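Local coordinates for protein putative 4-amino-4-deoxychorismate lyase (Thermus thermophilus, PDB 2ZGI) that binds pyridoxal 5'-phosphate and probably acts as a lyase, possibly on 4-amino-4-deoxychorismate, as a member of the class-IV aminotransferase family, at residues R193-R198 with L233-R238. Residues are numbered along the deposited sequence; the frame is centred on the assembly and turned at random.
Sequences RGLGLR and LPLIER
Leu195 meets Pro234 and Leu235 in a small, purely apolar contact: just past the end of helix 183-194, it packs on the first turn of helix 233-239, the last helix of the chain. One methyl of Leu195 carries most of it. CD1 of Leu195 lies 3.7 Å from CG of Leu235 and 3.8 Å from CB of Pro234. It sits between these two atoms and touches both. The second methyl adds a looser touch, with CD2 of Leu195 4.2 Å from CB of Pro234. Leu195 places CG beside its own backbone N, opposite the carbonyl carbon (chi1 -75°), and its CB already points at the other helix. Pro234 touches through CB of its ring. Leu235 crosses Leu195 at an angle, with its branch beside CD1. The CD2 methyl of Leu235 is 4.0 Å from CD1 of Leu195. Leu235 is buried and also packs on Val188, Ala191 and Ala192 of helix 183-194 and on Leu222. Leu195 and Pro234 form the exposed border of this apolar patch.

The turn that presents Leu195 is a Schellman motif. Gly196 takes a positive phi of 77°, and its N bonds back to O of Arg193 at 2.6 Å. The chain then leaves the helix and enters strand 198-202, which pairs parallel with strand 172-176. The side chain of Leu235 is about 14 Å from the bound pyridoxal phosphate, so the contact lies well away from the cofactor. The same helix, 183-194, carries the cofactor-binding Ile183 and Thr184 at its other end. With 138 Å² buried and neither hydrogen bond nor salt bridge between the segments, van der Waals and hydrophobic contact alone join the turn after one helix to the start of the other here.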
# COMPACT_ATOMS: atom_id res chain seq x y z
N ARG D 193 1.68 -35.79 -6.45
CA ARG D 193 0.53 -36.66 -6.32
C ARG D 193 0.95 -38.13 -6.51
O ARG D 193 0.75 -38.96 -5.62
CB ARG D 193 -0.55 -36.29 -7.32
CG ARG D 193 -1.23 -34.97 -7.04
CD ARG D 193 -2.41 -34.76 -7.98
NE ARG D 193 -2.02 -34.71 -9.39
CZ ARG D 193 -2.07 -35.73 -10.25
NH1 ARG D 193 -2.51 -36.92 -9.87
NH2 ARG D 193 -1.68 -35.57 -11.51
N GLY D 194 1.56 -38.43 -7.66
CA GLY D 194 2.05 -39.77 -7.96
C GLY D 194 2.96 -40.37 -6.89
O GLY D 194 3.16 -41.58 -6.86
N LEU D 195 3.51 -39.51 -6.03
CA LEU D 195 4.34 -39.93 -4.90
C LEU D 195 3.53 -40.20 -3.63
O LEU D 195 4.09 -40.57 -2.59
CB LEU D 195 5.40 -38.87 -4.60
CG LEU D 195 6.62 -38.69 -5.50
CD1 LEU D 195 7.50 -37.62 -4.88
CD2 LEU D 195 7.40 -40.00 -5.70
N GLY D 196 2.22 -40.01 -3.71
CA GLY D 196 1.35 -40.09 -2.54
C GLY D 196 1.44 -38.85 -1.69
O GLY D 196 1.26 -38.90 -0.47
N LEU D 197 1.75 -37.71 -2.32
CA LEU D 197 1.69 -36.42 -1.64
C LEU D 197 0.41 -35.71 -2.03
O LEU D 197 -0.05 -35.80 -3.18
CB LEU D 197 2.90 -35.55 -1.95
CG LEU D 197 4.29 -36.04 -1.53
CD1 LEU D 197 5.35 -35.15 -2.15
CD2 LEU D 197 4.45 -36.05 -0.02
N ARG D 198 -0.17 -35.02 -1.06
CA ARG D 198 -1.34 -34.18 -1.28
C ARG D 198 -0.89 -32.83 -1.81
O ARG D 198 0.21 -32.36 -1.48
CB ARG D 198 -2.10 -34.00 0.04
CG ARG D 198 -3.42 -33.23 -0.07
CD ARG D 198 -4.14 -33.20 1.28
NE ARG D 198 -3.48 -32.34 2.26
CZ ARG D 198 -3.97 -31.19 2.70
NH1 ARG D 198 -5.15 -30.75 2.26
NH2 ARG D 198 -3.30 -30.47 3.59
N LEU D 233 13.22 -35.20 -1.84
CA LEU D 233 14.35 -35.72 -2.60
C LEU D 233 13.96 -36.40 -3.93
O LEU D 233 14.51 -36.04 -4.96
CB LEU D 233 15.24 -36.63 -1.74
CG LEU D 233 16.66 -36.11 -1.50
CD1 LEU D 233 17.36 -35.80 -2.85
CD2 LEU D 233 16.67 -34.90 -0.55
N PRO D 234 13.03 -37.37 -3.89
CA PRO D 234 12.42 -37.93 -5.10
C PRO D 234 12.03 -36.90 -6.16
O PRO D 234 12.33 -37.09 -7.35
CB PRO D 234 11.16 -38.63 -4.57
CG PRO D 234 11.40 -38.85 -3.09
CD PRO D 234 12.69 -38.19 -2.71
N LEU D 235 11.34 -35.84 -5.74
CA LEU D 235 10.86 -34.81 -6.67
C LEU D 235 12.00 -33.99 -7.24
O LEU D 235 12.01 -33.67 -8.42
CB LEU D 235 9.88 -33.86 -5.98
CG LEU D 235 8.38 -34.18 -5.93
CD1 LEU D 235 7.67 -32.97 -5.36
CD2 LEU D 235 7.85 -34.51 -7.30
N ILE D 236 12.95 -33.64 -6.38
CA ILE D 236 14.14 -32.90 -6.80
C ILE D 236 14.94 -33.70 -7.85
O ILE D 236 15.31 -33.16 -8.90
CB ILE D 236 14.97 -32.49 -5.57
CG1 ILE D 236 14.21 -31.39 -4.81
CG2 ILE D 236 16.39 -32.04 -5.98
CD1 ILE D 236 14.55 -31.31 -3.35
N GLU D 237 15.15 -34.98 -7.57
CA GLU D 237 15.78 -35.91 -8.53
C GLU D 237 15.08 -35.90 -9.88
O GLU D 237 15.74 -35.78 -10.91
CB GLU D 237 15.78 -37.35 -7.99
CG GLU D 237 16.87 -37.62 -6.99
CD GLU D 237 16.71 -38.96 -6.31
OE1 GLU D 237 15.55 -39.45 -6.20
OE2 GLU D 237 17.74 -39.52 -5.88
N ARG D 238 13.75 -36.02 -9.87
CA ARG D 238 12.98 -36.12 -11.11
C ARG D 238 13.14 -34.89 -12.01
O ARG D 238 13.13 -35.02 -13.23
CB ARG D 238 11.48 -36.37 -10.87
CG ARG D 238 10.68 -36.48 -12.20
CD ARG D 238 9.19 -36.67 -11.99
NE ARG D 238 8.49 -36.93 -13.26
CZ ARG D 238 8.29 -38.14 -13.78
NH1 ARG D 238 8.73 -39.22 -13.15
NH2 ARG D 238 7.66 -38.26 -14.94